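Local coordinates for lipoate-protein ligase, putative (Streptococcus pneumoniae, PDB 1VQZ) that is a putative lipoate-protein ligase, with a catalytic domain of the lipoyl protein ligase A/B family and a smaller bacterial C-terminal domain, at residues R57-T61 with E76-R80; D39-I43 with I98-E102; L161-L167 with V193-I197; L315-K319 with R332-A336. One frame throughout, in Å; residues are numbered along the deposited sequence. Where two conformers were deposited one is given.

Contact 1 (R57-T61 with E76-R80). With EDO (1,2-ethanediol), chain D; EDO (1,2-ethanediol), chain S; EDO (1,2-ethanediol), chain J.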
loop_
_atom_site.group_PDB
_atom_site.type_symbol
_atom_site.label_atom_id
_atom_site.label_comp_id
_atom_site.label_asym_id
_atom_site.label_seq_id
_atom_site.Cartn_x
_atom_site.Cartn_y
_atom_site.Cartn_z
ATOM N N ARG A 57 -5.207 -1.420 -2.846
ATOM C CA ARG A 57 -5.483 -2.268 -4.000
ATOM C C ARG A 57 -6.910 -2.856 -4.120
ATOM O O ARG A 57 -7.425 -3.089 -5.253
ATOM C CB ARG A 57 -4.416 -3.393 -3.970
ATOM C CG ARG A 57 -4.451 -4.336 -5.048
ATOM C CD ARG A 57 -3.335 -5.344 -4.864
ATOM N NE ARG A 57 -3.507 -6.066 -3.635
ATOM C CZ ARG A 57 -2.559 -6.646 -2.928
ATOM N NH1 ARG A 57 -1.281 -6.609 -3.289
ATOM N NH2 ARG A 57 -2.906 -7.270 -1.825
ATOM N N HIS A 58 -7.561 -3.102 -2.986
ATOM C CA HIS A 58 -8.890 -3.675 -2.994
ATOM C C HIS A 58 -10.010 -2.800 -2.446
ATOM O O HIS A 58 -11.131 -3.267 -2.337
ATOM C CB HIS A 58 -8.866 -5.023 -2.293
ATOM C CG HIS A 58 -7.925 -6.005 -2.914
ATOM N ND1 HIS A 58 -7.912 -6.263 -4.270
ATOM C CD2 HIS A 58 -6.919 -6.753 -2.380
ATOM C CE1 HIS A 58 -6.969 -7.158 -4.540
ATOM N NE2 HIS A 58 -6.343 -7.466 -3.419
ATOM N N GLN A 59 -9.719 -1.522 -2.159
ATOM C CA GLN A 59 -10.721 -0.614 -1.627
ATOM C C GLN A 59 -11.784 -0.303 -2.707
ATOM O O GLN A 59 -11.494 -0.233 -3.896
ATOM C CB GLN A 59 -10.114 0.706 -1.074
ATOM C CG GLN A 59 -9.413 0.587 0.268
ATOM C CD GLN A 59 -9.068 1.925 0.901
ATOM O OE1 GLN A 59 -8.034 2.539 0.591
ATOM N NE2 GLN A 59 -9.932 2.383 1.816
ATOM N N ASN A 60 -13.004 -0.125 -2.235
ATOM C CA ASN A 60 -14.129 0.263 -3.062
ATOM C C ASN A 60 -14.151 1.789 -3.077
ATOM O O ASN A 60 -14.830 2.438 -2.278
ATOM C CB ASN A 60 -15.421 -0.377 -2.534
ATOM C CG ASN A 60 -16.622 -0.094 -3.429
ATOM O OD1 ASN A 60 -16.536 0.710 -4.347
ATOM N ND2 ASN A 60 -17.742 -0.702 -3.134
ATOM N N THR A 61 -13.327 2.328 -3.984
ATOM C CA THR A 61 -12.954 3.732 -4.052
ATOM C C THR A 61 -14.162 4.658 -4.034
ATOM O O THR A 61 -14.237 5.581 -3.210
ATOM C CB THR A 61 -12.092 3.976 -5.260
ATOM O OG1 THR A 61 -11.094 2.939 -5.338
ATOM C CG2 THR A 61 -11.431 5.346 -5.161
ATOM N N GLU A 76 -5.347 14.477 -6.205
ATOM C CA GLU A 76 -5.349 13.235 -7.037
ATOM C C GLU A 76 -5.894 12.052 -6.221
ATOM O O GLU A 76 -5.688 12.003 -5.025
ATOM C CB GLU A 76 -3.929 12.868 -7.483
ATOM C CG GLU A 76 -3.072 13.952 -8.157
ATOM C CD GLU A 76 -3.612 14.399 -9.475
ATOM O OE1 GLU A 76 -4.444 13.695 -10.038
ATOM O OE2 GLU A 76 -3.221 15.473 -9.964
ATOM N N VAL A 77 -6.591 11.120 -6.867
ATOM C CA VAL A 77 -6.981 9.843 -6.291
ATOM C C VAL A 77 -6.393 8.717 -7.158
ATOM O O VAL A 77 -6.814 8.532 -8.328
ATOM C CB VAL A 77 -8.535 9.718 -6.112
ATOM C CG1 VAL A 77 -8.944 8.369 -5.607
ATOM C CG2 VAL A 77 -9.058 10.808 -5.205
ATOM N N VAL A 78 -5.471 7.937 -6.563
ATOM C CA VAL A 78 -4.821 6.819 -7.263
ATOM C C VAL A 78 -4.776 5.558 -6.403
ATOM O O VAL A 78 -4.501 5.623 -5.211
ATOM C CB VAL A 78 -3.399 7.246 -7.736
ATOM C CG1 VAL A 78 -2.682 6.143 -8.516
ATOM C CG2 VAL A 78 -3.473 8.544 -8.592
ATOM N N ARG A 79 -5.115 4.424 -6.995
ATOM C CA ARG A 79 -5.051 3.135 -6.317
ATOM C C ARG A 79 -3.645 2.594 -6.443
ATOM O O ARG A 79 -3.105 2.515 -7.531
ATOM C CB ARG A 79 -6.054 2.186 -6.948
ATOM C CG ARG A 79 -6.163 0.829 -6.317
ATOM C CD ARG A 79 -6.962 -0.076 -7.180
ATOM N NE ARG A 79 -8.388 0.265 -7.365
ATOM C CZ ARG A 79 -9.355 0.108 -6.459
ATOM N NH1 ARG A 79 -9.088 -0.293 -5.223
ATOM N NH2 ARG A 79 -10.614 0.379 -6.794
ATOM N N ARG A 80 -3.053 2.220 -5.316
ATOM C CA ARG A 80 -1.749 1.571 -5.313
ATOM C C ARG A 80 -1.823 0.051 -5.406
ATOM O O ARG A 80 -2.932 -0.594 -5.450
ATOM C CB ARG A 80 -0.938 2.013 -4.061
ATOM C CG ARG A 80 -1.522 1.565 -2.731
ATOM C CD ARG A 80 -0.580 1.832 -1.520
ATOM N NE ARG A 80 -1.272 1.238 -0.378
ATOM C CZ ARG A 80 -2.237 1.822 0.347
ATOM N NH1 ARG A 80 -2.571 3.080 0.122
ATOM N NH2 ARG A 80 -2.874 1.116 1.293
HETATM C C1 EDO D . -11.440 -4.784 -5.474
HETATM O O1 EDO D . -10.761 -5.982 -5.181
HETATM C C2 EDO D . -10.704 -3.958 -6.510
HETATM O O2 EDO D . -10.686 -4.655 -7.724
HETATM C C1 EDO S . -8.011 -6.925 -8.174
HETATM O O1 EDO S . -7.885 -8.329 -7.708
HETATM C C2 EDO S . -7.550 -5.778 -7.242
HETATM O O2 EDO S . -7.003 -4.554 -7.815
HETATM C C1 EDO J . -17.446 -1.188 -7.428
HETATM O O1 EDO J . -17.787 -0.006 -6.689
HETATM C C2 EDO J . -18.082 -2.354 -6.683
HETATM O O2 EDO J . -19.481 -2.087 -6.540
#
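Arg79 grips the backbone of the 57-61 loop through a forked hydrogen bond to one carbonyl. Its NH1 lies 2.7 Å from Gln59 O, and its NH2 lies 3.1 Å from the same Gln59 O. This ties the end strand of the small three-stranded mixed sheet, 76-79, to the loop that follows its neighbour, strand 52-55. Arg79 does more than bind Gln59. Its NE donates to Trp250 O and its NH2 to Tyr252 O, so one buried guanidinium joins the 57-61 loop to the end of helix 248-251 and the residue after it. Thr61 OG1 sits over one face of that guanidinium and is hydrogen-bonded to Asn251 O. Over the opposite face lies C2 of a 1,2-ethanediol, chain D, probably from the crystallisation liquor. O1 of this diol accepts a hydrogen bond from His58 ND1 at 3.0 Å. A second diol, chain S, donates from O2 to Arg57 O, also at 3.0 Å. Arg57 and Arg80 point their long side chains to other partners: Arg57 NH2 to Gly293 O, Arg80 NH2 to Gly83 O and Gly85 O. The apolar share is small. Thr61 turns toward the strand and Val77 toward the loop, whereas Val78 faces away and touches helix 23-36. The methyl groups Thr61 CG2 and Val77 CG1 meet at 3.9 Å.

Contact 2 (D39-I43 with I98-E102)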
loop_
_atom_site.group_PDB
_atom_site.type_symbol
_atom_site.label_atom_id
_atom_site.label_comp_id
_atom_site.label_asym_id
_atom_site.label_seq_id
_atom_site.Cartn_x
_atom_site.Cartn_y
_atom_site.Cartn_z
ATOM N N ASP A 39 16.474 -7.615 -14.166
ATOM C CA ASP A 39 17.923 -7.842 -14.145
ATOM C C ASP A 39 18.640 -7.101 -12.992
ATOM O O ASP A 39 19.852 -7.189 -12.876
ATOM C CB ASP A 39 18.582 -7.356 -15.456
ATOM C CG ASP A 39 18.241 -8.225 -16.677
ATOM O OD1 ASP A 39 17.881 -9.406 -16.511
ATOM O OD2 ASP A 39 18.373 -7.706 -17.812
ATOM N N GLU A 40 17.921 -6.332 -12.205
ATOM C CA GLU A 40 18.462 -5.654 -11.046
ATOM C C GLU A 40 17.857 -6.329 -9.830
ATOM O O GLU A 40 16.647 -6.271 -9.640
ATOM C CB GLU A 40 18.029 -4.189 -11.048
ATOM C CG GLU A 40 18.181 -3.484 -12.390
ATOM C CD GLU A 40 19.611 -3.477 -12.901
ATOM O OE1 GLU A 40 20.566 -3.522 -12.096
ATOM O OE2 GLU A 40 19.759 -3.436 -14.132
ATOM N N ASP A 41 18.692 -6.948 -9.019
ATOM C CA ASP A 41 18.228 -7.700 -7.851
ATOM C C ASP A 41 17.739 -6.876 -6.659
ATOM O O ASP A 41 16.963 -7.371 -5.841
ATOM C CB ASP A 41 19.357 -8.570 -7.355
ATOM C CG ASP A 41 19.721 -9.677 -8.337
ATOM O OD1 ASP A 41 18.847 -10.128 -9.092
ATOM O OD2 ASP A 41 20.887 -10.099 -8.318
ATOM N N GLN A 42 18.244 -5.656 -6.525
ATOM C CA GLN A 42 17.865 -4.753 -5.439
ATOM C C GLN A 42 17.766 -3.346 -5.960
ATOM O O GLN A 42 18.720 -2.837 -6.586
ATOM C CB GLN A 42 18.934 -4.708 -4.331
ATOM C CG GLN A 42 18.936 -5.864 -3.395
ATOM C CD GLN A 42 19.699 -7.033 -3.935
ATOM O OE1 GLN A 42 20.701 -6.867 -4.641
ATOM N NE2 GLN A 42 19.223 -8.239 -3.626
ATOM N N ILE A 43 16.660 -2.701 -5.631
ATOM C CA ILE A 43 16.361 -1.343 -6.117
ATOM C C ILE A 43 15.809 -0.493 -4.990
ATOM O O ILE A 43 14.949 -0.936 -4.219
ATOM C CB ILE A 43 15.360 -1.305 -7.342
ATOM C CG1 ILE A 43 15.847 -2.172 -8.512
ATOM C CG2 ILE A 43 15.163 0.143 -7.799
ATOM C CD1 ILE A 43 14.847 -2.375 -9.622
ATOM N N ILE A 98 11.684 -0.132 -1.571
ATOM C CA ILE A 98 12.753 -1.123 -1.421
ATOM C C ILE A 98 12.297 -2.394 -2.142
ATOM O O ILE A 98 11.432 -3.093 -1.664
ATOM C CB ILE A 98 12.982 -1.443 0.048
ATOM C CG1 ILE A 98 13.150 -0.142 0.842
ATOM C CG2 ILE A 98 14.208 -2.340 0.262
ATOM C CD1 ILE A 98 12.961 -0.359 2.315
ATOM N N ILE A 99 12.921 -2.683 -3.275
ATOM C CA ILE A 99 12.654 -3.873 -4.082
ATOM C C ILE A 99 13.799 -4.843 -4.068
ATOM O O ILE A 99 14.985 -4.451 -4.176
ATOM C CB ILE A 99 12.390 -3.454 -5.522
ATOM C CG1 ILE A 99 11.092 -2.631 -5.598
ATOM C CG2 ILE A 99 12.336 -4.656 -6.447
ATOM C CD1 ILE A 99 11.106 -1.603 -6.705
ATOM N N SER A 100 13.458 -6.127 -3.945
ATOM C CA SER A 100 14.494 -7.189 -3.850
ATOM C C SER A 100 13.996 -8.496 -4.415
ATOM O O SER A 100 12.849 -8.880 -4.202
ATOM C CB SER A 100 14.915 -7.428 -2.406
ATOM O OG SER A 100 13.770 -7.869 -1.693
ATOM N N LYS A 101 14.849 -9.129 -5.189
ATOM C CA LYS A 101 14.717 -10.510 -5.551
ATOM C C LYS A 101 14.684 -11.348 -4.286
ATOM O O LYS A 101 15.489 -11.166 -3.359
ATOM C CB LYS A 101 15.921 -10.925 -6.398
ATOM C CG LYS A 101 15.936 -12.396 -6.833
ATOM C CD LYS A 101 17.176 -12.706 -7.690
ATOM C CE LYS A 101 17.127 -14.147 -8.217
ATOM N NZ LYS A 101 18.103 -14.426 -9.326
ATOM N N GLU A 102 13.742 -12.273 -4.262
ATOM C CA GLU A 102 13.574 -13.204 -3.173
ATOM C C GLU A 102 14.789 -14.125 -3.177
ATOM O O GLU A 102 15.017 -14.853 -4.122
ATOM C CB GLU A 102 12.274 -13.992 -3.378
ATOM C CG GLU A 102 11.946 -15.011 -2.318
ATOM C CD GLU A 102 10.591 -15.676 -2.559
ATOM O OE1 GLU A 102 10.066 -15.561 -3.684
ATOM O OE2 GLU A 102 10.044 -16.308 -1.628
#
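Ile43 lays its side chain against Ile99, with the two CB atoms 4.1 Å apart. They form an antiparallel hydrogen-bonded pair. Ile43 N donates to Ile99 O at 2.8 Å, and Ile99 N donates back to Ile43 O at 2.8 Å. The next pair, Gln42 with Ser100, is non-hydrogen-bonded, and its side chains lie on the other face of the sheet. Here the strands come closest, with CA atoms 4.5 Å apart. Gln42 CA makes a CA-H...O contact to Ile99 O at 3.2 Å. One more backbone bond, Lys101 N to Asp41 O at 2.8 Å, carries the pairing one residue past the start of strand 42-47, to the last residue of strand 93-101. Beyond it, the charges of Asp41 OD1 and Lys101 NZ are 4.4 Å apart, too far for a salt bridge. Both strands are interior to the large mixed sheet of the catalytic domain. Strand 13-17 flanks 42-47, and strand 154-162 flanks 93-101. Ile99 packs on Ala33 and Phe34 of helix 23-36, while Phe108 covers Gln42 and Ile98 on the other face.

Contact 3 (L161-L167 with V193-I197)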
loop_
_atom_site.group_PDB
_atom_site.type_symbol
_atom_site.label_atom_id
_atom_site.label_comp_id
_atom_site.label_asym_id
_atom_site.label_seq_id
_atom_site.Cartn_x
_atom_site.Cartn_y
_atom_site.Cartn_z
ATOM N N LEU A 161 7.252 8.351 4.835
ATOM C CA LEU A 161 7.886 9.019 5.967
ATOM C C LEU A 161 7.207 10.386 6.115
ATOM O O LEU A 161 7.175 11.179 5.166
ATOM C CB LEU A 161 9.371 9.196 5.679
ATOM C CG LEU A 161 10.187 7.902 5.716
ATOM C CD1 LEU A 161 11.369 7.953 4.768
ATOM C CD2 LEU A 161 10.686 7.640 7.136
ATOM N N LEU A 162 6.619 10.631 7.285
ATOM C CA LEU A 162 5.882 11.880 7.547
ATOM C C LEU A 162 6.889 12.926 7.955
ATOM O O LEU A 162 7.382 12.905 9.067
ATOM C CB LEU A 162 4.819 11.725 8.648
ATOM C CG LEU A 162 3.834 10.548 8.501
ATOM C CD1 LEU A 162 2.859 10.492 9.702
ATOM C CD2 LEU A 162 3.100 10.630 7.196
ATOM N N PHE A 163 7.195 13.828 7.012
ATOM C CA PHE A 163 8.121 14.863 7.272
ATOM C C PHE A 163 7.424 16.137 7.730
ATOM O O PHE A 163 7.775 16.677 8.787
ATOM C CB PHE A 163 9.089 15.065 6.109
ATOM C CG PHE A 163 10.184 16.036 6.436
ATOM C CD1 PHE A 163 10.000 17.401 6.226
ATOM C CD2 PHE A 163 11.365 15.583 6.998
ATOM C CE1 PHE A 163 11.005 18.289 6.610
ATOM C CE2 PHE A 163 12.352 16.452 7.381
ATOM C CZ PHE A 163 12.171 17.796 7.194
ATOM N N ASP A 164 6.441 16.606 6.976
ATOM C CA ASP A 164 5.602 17.734 7.428
ATOM C C ASP A 164 4.249 17.716 6.729
ATOM O O ASP A 164 3.789 18.706 6.159
ATOM C CB ASP A 164 6.309 19.088 7.203
ATOM C CG ASP A 164 5.641 20.272 7.959
ATOM O OD1 ASP A 164 4.764 20.081 8.848
ATOM O OD2 ASP A 164 6.076 21.434 7.699
ATOM N N VAL A 165 3.629 16.553 6.754
ATOM C CA VAL A 165 2.388 16.337 6.082
ATOM C C VAL A 165 1.288 17.104 6.824
ATOM O O VAL A 165 1.292 17.186 8.070
ATOM C CB VAL A 165 2.076 14.816 6.033
ATOM C CG1 VAL A 165 0.768 14.536 5.242
ATOM C CG2 VAL A 165 3.259 14.077 5.422
ATOM N N ASP A 166 0.327 17.633 6.090
ATOM C CA ASP A 166 -0.895 18.156 6.723
ATOM C C ASP A 166 -1.754 16.966 7.137
ATOM O O ASP A 166 -2.365 16.293 6.307
ATOM C CB ASP A 166 -1.598 19.101 5.763
ATOM C CG ASP A 166 -2.777 19.828 6.388
ATOM O OD1 ASP A 166 -3.187 19.522 7.541
ATOM O OD2 ASP A 166 -3.309 20.704 5.675
ATOM N N LEU A 167 -1.779 16.691 8.441
ATOM C CA LEU A 167 -2.468 15.516 8.971
ATOM C C LEU A 167 -3.986 15.743 9.087
ATOM O O LEU A 167 -4.691 14.840 9.516
ATOM C CB LEU A 167 -1.907 15.131 10.352
ATOM C CG LEU A 167 -0.400 14.875 10.453
ATOM C CD1 LEU A 167 0.025 14.647 11.943
ATOM C CD2 LEU A 167 0.033 13.749 9.556
ATOM N N VAL A 193 0.736 9.547 15.957
ATOM C CA VAL A 193 1.719 9.924 14.905
ATOM C C VAL A 193 2.397 11.298 15.093
ATOM O O VAL A 193 1.858 12.198 15.746
ATOM C CB VAL A 193 1.103 9.900 13.500
ATOM C CG1 VAL A 193 0.241 8.633 13.319
ATOM C CG2 VAL A 193 0.259 11.137 13.229
ATOM N N THR A 194 3.585 11.449 14.506
ATOM C CA THR A 194 4.254 12.739 14.439
ATOM C C THR A 194 4.959 12.947 13.082
ATOM O O THR A 194 5.253 11.987 12.363
ATOM C CB THR A 194 5.297 12.868 15.541
ATOM O OG1 THR A 194 5.923 14.159 15.463
ATOM C CG2 THR A 194 6.360 11.727 15.401
ATOM N N ASN A 195 5.198 14.221 12.760
ATOM C CA ASN A 195 5.994 14.628 11.631
ATOM C C ASN A 195 7.431 14.844 12.087
ATOM O O ASN A 195 7.697 15.371 13.182
ATOM C CB ASN A 195 5.403 15.914 11.019
ATOM C CG ASN A 195 4.289 15.636 10.026
ATOM O OD1 ASN A 195 4.510 14.992 9.022
ATOM N ND2 ASN A 195 3.088 16.140 10.299
ATOM N N ILE A 196 8.364 14.393 11.268
ATOM C CA ILE A 196 9.785 14.546 11.562
ATOM C C ILE A 196 10.110 16.002 11.891
ATOM O O ILE A 196 10.799 16.269 12.896
ATOM C CB ILE A 196 10.685 13.979 10.410
ATOM C CG1 ILE A 196 10.496 12.454 10.318
ATOM C CG2 ILE A 196 12.187 14.345 10.665
ATOM C CD1 ILE A 196 10.870 11.811 9.020
ATOM N N ILE A 197 9.599 16.949 11.093
ATOM C CA ILE A 197 9.992 18.371 11.256
ATOM C C ILE A 197 9.763 18.894 12.698
ATOM O O ILE A 197 10.503 19.728 13.213
ATOM C CB ILE A 197 9.258 19.290 10.222
ATOM C CG1 ILE A 197 10.033 20.592 9.994
ATOM C CG2 ILE A 197 7.824 19.587 10.667
ATOM C CD1 ILE A 197 9.475 21.444 8.889
#
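The side chain of Asn195 is the bump in this contact. It fills the hollow where the chain bends after strand 154-162. Its OD1 accepts from Val165 N at 2.9 Å, and its ND2 donates to Val165 O at 3.0 Å. The amide thus satisfies both backbone groups of Val165, much as a strand partner would. Leu162 closes one wall of the hollow, with CB 3.3 Å from Asn195 OD1. Leu167 closes another, with CG 3.7 Å from Asn195 ND2. Val193 fits against both leucines: its CG2 is 3.7 Å from Leu167 CD1, and its CB is 4.2 Å from Leu162 CD1. At the other end, the Phe163 ring swings back to meet Ile196 and Ile197. Phe163 CD2 lies 3.8 Å from Ile196 CB, and Phe163 CE1 lies 4.1 Å from Ile197 CB. Leu200, Val206 and Ile204 also touch this ring. Two backbone bonds fix the fit: Ile196 N to Leu162 O at 2.8 Å and Ile197 N to Phe163 O at 3.0 Å. Here the end of a sheet strand and the turn after it pack on a loop, with an asparagine side chain bridging the backbone, in the lipoyl protein ligase A/B catalytic domain.

Contact 4 (L315-K319 with R332-A336)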
loop_
_atom_site.group_PDB
_atom_site.type_symbol
_atom_site.label_atom_id
_atom_site.label_comp_id
_atom_site.label_asym_id
_atom_site.label_seq_id
_atom_site.Cartn_x
_atom_site.Cartn_y
_atom_site.Cartn_z
ATOM N N LEU A 315 -15.788 -22.502 3.862
ATOM C CA LEU A 315 -14.738 -22.669 4.874
ATOM C C LEU A 315 -13.714 -23.741 4.479
ATOM O O LEU A 315 -12.488 -23.527 4.575
ATOM C CB LEU A 315 -15.352 -22.990 6.244
ATOM C CG LEU A 315 -14.321 -23.051 7.383
ATOM C CD1 LEU A 315 -13.477 -21.772 7.485
ATOM C CD2 LEU A 315 -14.978 -23.365 8.721
ATOM N N LYS A 316 -14.222 -24.890 4.057
ATOM C CA LYS A 316 -13.387 -25.997 3.587
ATOM C C LYS A 316 -12.411 -25.550 2.472
ATOM O O LYS A 316 -11.220 -25.844 2.502
ATOM C CB LYS A 316 -14.297 -27.145 3.133
ATOM C CG LYS A 316 -13.640 -28.452 3.006
ATOM C CD LYS A 316 -14.603 -29.626 3.251
ATOM C CE LYS A 316 -13.906 -30.971 2.953
ATOM N NZ LYS A 316 -14.499 -32.134 3.726
ATOM N N ALA A 317 -12.917 -24.772 1.523
ATOM C CA ALA A 317 -12.103 -24.210 0.453
ATOM C C ALA A 317 -11.032 -23.262 1.005
ATOM O O ALA A 317 -9.844 -23.254 0.559
ATOM C CB ALA A 317 -12.987 -23.449 -0.581
ATOM N N LEU A 318 -11.415 -22.474 1.987
ATOM C CA LEU A 318 -10.476 -21.518 2.545
ATOM C C LEU A 318 -9.338 -22.197 3.320
ATOM O O LEU A 318 -8.216 -21.644 3.436
ATOM C CB LEU A 318 -11.187 -20.497 3.401
ATOM C CG LEU A 318 -12.107 -19.493 2.681
ATOM C CD1 LEU A 318 -12.848 -18.662 3.759
ATOM C CD2 LEU A 318 -11.318 -18.588 1.761
ATOM N N LYS A 319 -9.622 -23.366 3.881
ATOM C CA LYS A 319 -8.592 -24.165 4.575
ATOM C C LYS A 319 -7.642 -24.888 3.604
ATOM O O LYS A 319 -6.771 -25.625 4.061
ATOM C CB LYS A 319 -9.206 -25.186 5.547
ATOM C CG LYS A 319 -10.262 -24.602 6.439
ATOM C CD LYS A 319 -10.668 -25.374 7.616
ATOM C CE LYS A 319 -9.934 -24.893 8.872
ATOM N NZ LYS A 319 -9.882 -23.377 8.996
ATOM N N ARG A 332 -10.112 -17.610 8.665
ATOM C CA ARG A 332 -10.888 -18.293 7.617
ATOM C C ARG A 332 -12.373 -18.335 7.948
ATOM O O ARG A 332 -13.218 -18.166 7.073
ATOM C CB ARG A 332 -10.386 -19.721 7.399
ATOM C CG ARG A 332 -9.013 -19.794 6.756
ATOM C CD ARG A 332 -8.452 -21.228 6.762
ATOM N NE ARG A 332 -7.120 -21.254 6.161
ATOM C CZ ARG A 332 -6.006 -20.946 6.819
ATOM N NH1 ARG A 332 -6.063 -20.667 8.119
ATOM N NH2 ARG A 332 -4.831 -20.968 6.198
ATOM N N GLU A 333 -12.662 -18.555 9.225
ATOM C CA GLU A 333 -14.027 -18.569 9.741
ATOM C C GLU A 333 -14.676 -17.205 9.541
ATOM O O GLU A 333 -15.844 -17.114 9.176
ATOM C CB GLU A 333 -14.067 -18.947 11.218
ATOM C CG GLU A 333 -13.750 -20.380 11.518
ATOM C CD GLU A 333 -12.273 -20.713 11.468
ATOM O OE1 GLU A 333 -11.415 -19.819 11.339
ATOM O OE2 GLU A 333 -11.984 -21.903 11.578
ATOM N N GLU A 334 -13.916 -16.164 9.808
ATOM C CA GLU A 334 -14.396 -14.811 9.616
ATOM C C GLU A 334 -14.612 -14.512 8.128
ATOM O O GLU A 334 -15.607 -13.916 7.776
ATOM C CB GLU A 334 -13.432 -13.801 10.272
ATOM C CG GLU A 334 -13.533 -13.746 11.797
ATOM C CD GLU A 334 -12.424 -12.940 12.486
ATOM O OE1 GLU A 334 -11.225 -13.001 12.099
ATOM O OE2 GLU A 334 -12.752 -12.263 13.476
ATOM N N ILE A 335 -13.666 -14.867 7.260
ATOM C CA ILE A 335 -13.849 -14.658 5.825
ATOM C C ILE A 335 -15.036 -15.445 5.276
ATOM O O ILE A 335 -15.848 -14.876 4.516
ATOM C CB ILE A 335 -12.546 -14.971 5.007
ATOM C CG1 ILE A 335 -11.457 -13.982 5.383
ATOM C CG2 ILE A 335 -12.790 -14.883 3.510
ATOM C CD1 ILE A 335 -11.845 -12.542 5.141
ATOM N N ALA A 336 -15.189 -16.717 5.688
ATOM C CA ALA A 336 -16.372 -17.505 5.311
ATOM C C ALA A 336 -17.665 -16.782 5.660
ATOM O O ALA A 336 -18.635 -16.777 4.878
ATOM C CB ALA A 336 -16.366 -18.854 5.975
#
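Leu318 forms the apolar centre between these two helix segments. Its CD1 lies 3.8 Å from Ile335 CG2 and 4.2 Å from Ala336 CB. The small Ala336 allows close approach, and its CB is also 4.3 Å from Leu315 CB. The nearest CA atoms here, those of Leu315 and Ala336, are 5.4 Å apart. Leu315 reaches across the first turn of the second helix, with CD1 3.7 Å from Arg332 CB and 3.6 Å from Arg332 O. Farther out, Arg332 runs along the end of helix 311-318. Its CG is 4.1 Å from Leu318 CB, and its NE donates to Leu318 O at 3.0 Å. This carbonyl lies in the last turn of the helix. Arg332 NH2 binds Ile321 O, so the arginine also holds the chain just beyond the helix. At the exposed edge, Lys319 NZ makes a long salt bridge to Glu333 OE2 at 3.6 Å. The contact is a helix-helix packing in the C-terminal domain, joining two helices linked by an irregular connection. Helix 298-304 adds Val300 against Leu318 and Leu304 against Ala317, while Arg311 and Val314, earlier on helix 311-318, touch Ala336.

From the N terminus, the chain first enters contact 2 at 39-43. It passes through both segments of contact 1 before 98-102 closes contact 2, so contact 1 is nested inside that loop. Contact 3 follows in series, tying the end of strand 154-162 and the turn after it to the loop before helix 206-220. Contact 4 comes last and closes a short loop near the C terminus. Contacts 2 and 3 reach the same large sheet, whose strands 93-101 and 154-162 are neighbours. Contact 1 ties edge strand 76-79 of the small three-stranded sheet to the loop after its neighbour, strand 52-55. Contact 4 joins helices of the C-terminal domain, its centre 39 Å from that of contact 3. No two contacts touch.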